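Local coordinates for protein endoglucanase 1 (Humicola insolens, PDB 6YP1) that hydrolyses internal beta-1,4-glucosidic bonds in cellulose, lichenin and cereal beta-D-glucans as a secreted fungal endoglucanase of glycoside hydrolase family 7, at residues P139-N143 against N353-D358. Sequence-based numbering, arbitrary orientation.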
ATOM      1  N   PRO A 139     -13.407   2.632 -11.087  1.00  9.11           N
ATOM      2  CA  PRO A 139     -14.805   2.322 -10.773  1.00  9.26           C
ATOM      3  C   PRO A 139     -14.888   1.390  -9.562  1.00  9.35           C
ATOM      4  O   PRO A 139     -13.909   0.889  -9.019  1.00  9.36           O
ATOM      5  CB  PRO A 139     -15.286   1.635 -12.055  1.00 10.67           C
ATOM      6  CG  PRO A 139     -14.069   0.881 -12.508  1.00 10.81           C
ATOM      7  CD  PRO A 139     -12.959   1.881 -12.263  1.00  9.77           C
ATOM      8  N   CYS A 140     -16.144   1.079  -9.205  1.00  9.93           N
ATOM      9  CA  CYS A 140     -16.448   0.040  -8.178  0.70  9.59           C
ATOM     10  C   CYS A 140     -15.555  -1.188  -8.408  1.00  9.66           C
ATOM     11  O   CYS A 140     -15.377  -1.650  -9.544  1.00 10.23           O
ATOM     12  CB  CYS A 140     -17.894  -0.487  -8.325  0.70 10.07           C
ATOM     13  SG  CYS A 140     -19.199   0.706  -8.037  0.70 10.55           S
ATOM     14  N   GLY A 141     -15.063  -1.718  -7.301  1.00  9.18           N
ATOM     15  CA  GLY A 141     -14.275  -2.941  -7.305  1.00  9.41           C
ATOM     16  C   GLY A 141     -12.809  -2.710  -7.509  1.00  8.84           C
ATOM     17  O   GLY A 141     -12.004  -3.630  -7.218  1.00  9.80           O
ATOM     18  N   MET A 142     -12.382  -1.547  -7.997  1.00  9.03           N
ATOM     19  CA  MET A 142     -10.948  -1.269  -8.077  1.00  8.60           C
ATOM     20  C   MET A 142     -10.411  -0.780  -6.736  1.00  8.64           C
ATOM     21  O   MET A 142     -11.107  -0.048  -6.035  1.00  9.73           O
ATOM     22  CB  MET A 142     -10.653  -0.235  -9.148  1.00  8.94           C
ATOM     23  CG  MET A 142     -10.800  -0.761 -10.553  1.00  9.76           C
ATOM     24  SD  MET A 142      -9.804  -2.172 -11.010  1.00  9.96           S
ATOM     25  CE  MET A 142      -8.177  -1.608 -10.553  1.00  9.61           C
ATOM     26  N   ASN A 143      -9.164  -1.144  -6.449  1.00  8.88           N
ATOM     27  CA  ASN A 143      -8.472  -0.620  -5.259  1.00  8.85           C
ATOM     28  C   ASN A 143      -7.202   0.024  -5.716  1.00  8.32           C
ATOM     29  O   ASN A 143      -6.306  -0.656  -6.236  1.00  9.26           O
ATOM     30  CB  ASN A 143      -8.226  -1.743  -4.261  1.00  9.59           C
ATOM     31  CG  ASN A 143      -7.627  -1.282  -2.937  1.00  9.77           C
ATOM     32  OD1 ASN A 143      -6.927  -0.281  -2.873  1.00 10.74           O
ATOM     33  ND2 ASN A 143      -7.848  -2.064  -1.879  1.00 11.70           N
ATOM     34  N   ASN A 353     -14.803  -9.247  -5.022  1.00 11.12           N
ATOM     35  CA  ASN A 353     -15.275  -8.008  -5.681  1.00 10.78           C
ATOM     36  C   ASN A 353     -14.954  -6.730  -4.892  1.00 10.27           C
ATOM     37  O   ASN A 353     -15.551  -5.686  -5.185  1.00 11.38           O
ATOM     38  CB  ASN A 353     -16.752  -8.070  -6.024  1.00 11.57           C
ATOM     39  CG  ASN A 353     -17.131  -9.205  -6.932  1.00 11.94           C
ATOM     40  OD1 ASN A 353     -18.387  -9.439  -7.070  1.00 16.94           O
ATOM     41  ND2 ASN A 353     -16.223  -9.831  -7.539  1.00 10.84           N
ATOM     42  N   MET A 354     -14.029  -6.791  -3.965  1.00 10.23           N
ATOM     43  CA  MET A 354     -13.693  -5.574  -3.183  1.00 10.30           C
ATOM     44  C   MET A 354     -14.891  -5.040  -2.421  1.00 10.77           C
ATOM     45  O   MET A 354     -14.968  -3.836  -2.126  1.00 10.82           O
ATOM     46  CB  MET A 354     -13.049  -4.487  -4.008  1.00 10.60           C
ATOM     47  CG  MET A 354     -11.891  -3.742  -3.321  1.00 10.65           C
ATOM     48  SD  MET A 354     -10.369  -4.679  -3.137  1.00 10.55           S
ATOM     49  CE  MET A 354      -9.874  -4.841  -4.884  1.00 10.15           C
ATOM     50  N   GLU A 355     -15.803  -5.930  -2.037  1.00 10.99           N
ATOM     51  CA  GLU A 355     -17.061  -5.418  -1.446  1.00 11.06           C
ATOM     52  C   GLU A 355     -16.853  -4.628  -0.160  1.00 10.52           C
ATOM     53  O   GLU A 355     -17.643  -3.719   0.136  1.00 11.14           O
ATOM     54  CB  GLU A 355     -18.031  -6.554  -1.167  1.00 12.11           C
ATOM     55  CG  GLU A 355     -18.708  -7.115  -2.417  1.00 13.23           C
ATOM     56  CD  GLU A 355     -19.751  -8.213  -2.148  1.00 17.14           C
ATOM     57  OE1 GLU A 355     -19.875  -8.629  -0.984  1.00 22.05           O
ATOM     58  OE2 GLU A 355     -20.341  -8.681  -3.098  1.00 20.14           O
ATOM     59  N   TRP A 356     -15.834  -4.994   0.609  1.00 10.44           N
ATOM     60  CA  TRP A 356     -15.519  -4.302   1.858  1.00  9.74           C
ATOM     61  C   TRP A 356     -15.175  -2.824   1.625  1.00  9.49           C
ATOM     62  O   TRP A 356     -15.233  -2.045   2.585  1.00 11.01           O
ATOM     63  CB  TRP A 356     -14.401  -4.997   2.597  1.00 11.07           C
ATOM     64  CG  TRP A 356     -13.117  -5.067   1.809  1.00 11.03           C
ATOM     65  CD1 TRP A 356     -12.684  -6.090   1.014  1.00 11.86           C
ATOM     66  CD2 TRP A 356     -12.119  -4.046   1.715  1.00 10.57           C
ATOM     67  NE1 TRP A 356     -11.517  -5.726   0.390  1.00 12.28           N
ATOM     68  CE2 TRP A 356     -11.149  -4.472   0.807  1.00 11.05           C
ATOM     69  CE3 TRP A 356     -11.973  -2.780   2.294  1.00 11.76           C
ATOM     70  CZ2 TRP A 356     -10.025  -3.719   0.490  1.00 13.00           C
ATOM     71  CZ3 TRP A 356     -10.871  -2.024   1.969  1.00 12.64           C
ATOM     72  CH2 TRP A 356      -9.919  -2.496   1.088  1.00 13.12           C
ATOM     73  N   LEU A 357     -14.763  -2.456   0.427  1.00  9.59           N
ATOM     74  CA  LEU A 357     -14.343  -1.072   0.142  1.00  9.81           C
ATOM     75  C   LEU A 357     -15.557  -0.203  -0.207  1.00  9.62           C
ATOM     76  O   LEU A 357     -15.612   0.935   0.274  1.00 10.42           O
ATOM     77  CB  LEU A 357     -13.340  -1.097  -1.002  1.00 10.16           C
ATOM     78  CG  LEU A 357     -12.834   0.274  -1.461  1.00 10.47           C
ATOM     79  CD1 LEU A 357     -12.311   1.119  -0.313  1.00 11.50           C
ATOM     80  CD2 LEU A 357     -11.791   0.144  -2.553  1.00 11.21           C
ATOM     81  N   ASP A 358     -16.492  -0.694  -1.043  1.00  9.57           N
ATOM     82  CA  ASP A 358     -17.407   0.218  -1.729  1.00  9.91           C
ATOM     83  C   ASP A 358     -18.817  -0.290  -1.887  1.00  9.93           C
ATOM     84  O   ASP A 358     -19.612   0.374  -2.566  1.00 10.98           O
ATOM     85  CB  ASP A 358     -16.794   0.634  -3.070  1.00 10.24           C
ATOM     86  CG  ASP A 358     -16.598  -0.542  -4.004  1.00 10.19           C
ATOM     87  OD1 ASP A 358     -17.292  -1.560  -3.801  1.00 11.53           O
ATOM     88  OD2 ASP A 358     -15.728  -0.436  -4.901  1.00 10.80           O
TER
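Met354 reaches along the 139-143 backbone, and its terminal methyl CE overlaps Gly141 O at 3.4 Å and Asn143 CB at 3.6 Å. A long, unbranched, flexible side chain suits this place, since it can bend to follow a neighbouring main chain. Leu357, one helical turn further on, packs against the same main chain, its CD2 3.6 Å from Met142 O. The one hydrogen bond between the segments, in a buried setting, runs from Gly141 N to Asp358 OD2 (2.8 Å, nearly linear at 174°). It fastens the type II turn from Pro139 to Met142, closed by Met142 N to Pro139 O at 3.1 Å. Gly141 occupies the third position of that turn, with phi and psi of 88° and -17°, where a CB would be jammed against the preceding carbonyl oxygen; its CA lies 3.7 Å from Asn353 O. Beside it, a disulfide ties Cys140 to Cys365, while Asn204 hydrogen-bonds both Asp358 OD2 and Met142 O. Asn143 begins strand 143-149, which pairs with strand 192-203, carrying the nucleophile Glu197 and the proton donor Glu202. The ND2 of Asn143 lies at the edge of the Trp356 indole, 3.6 Å from CZ2, and hydrogen-bonds Glu202. Asparagine is apt here, for its short side chain packs its CB on Met354 CE while its amide meets a carboxylate. The loop thus meets 353-358 through one charged hydrogen bond and van der Waals contacts of Met354 and Leu357 with the loop backbone and Asn143 CB, a chemistry consistent with holding Asn143 in position beside the proton donor Glu202.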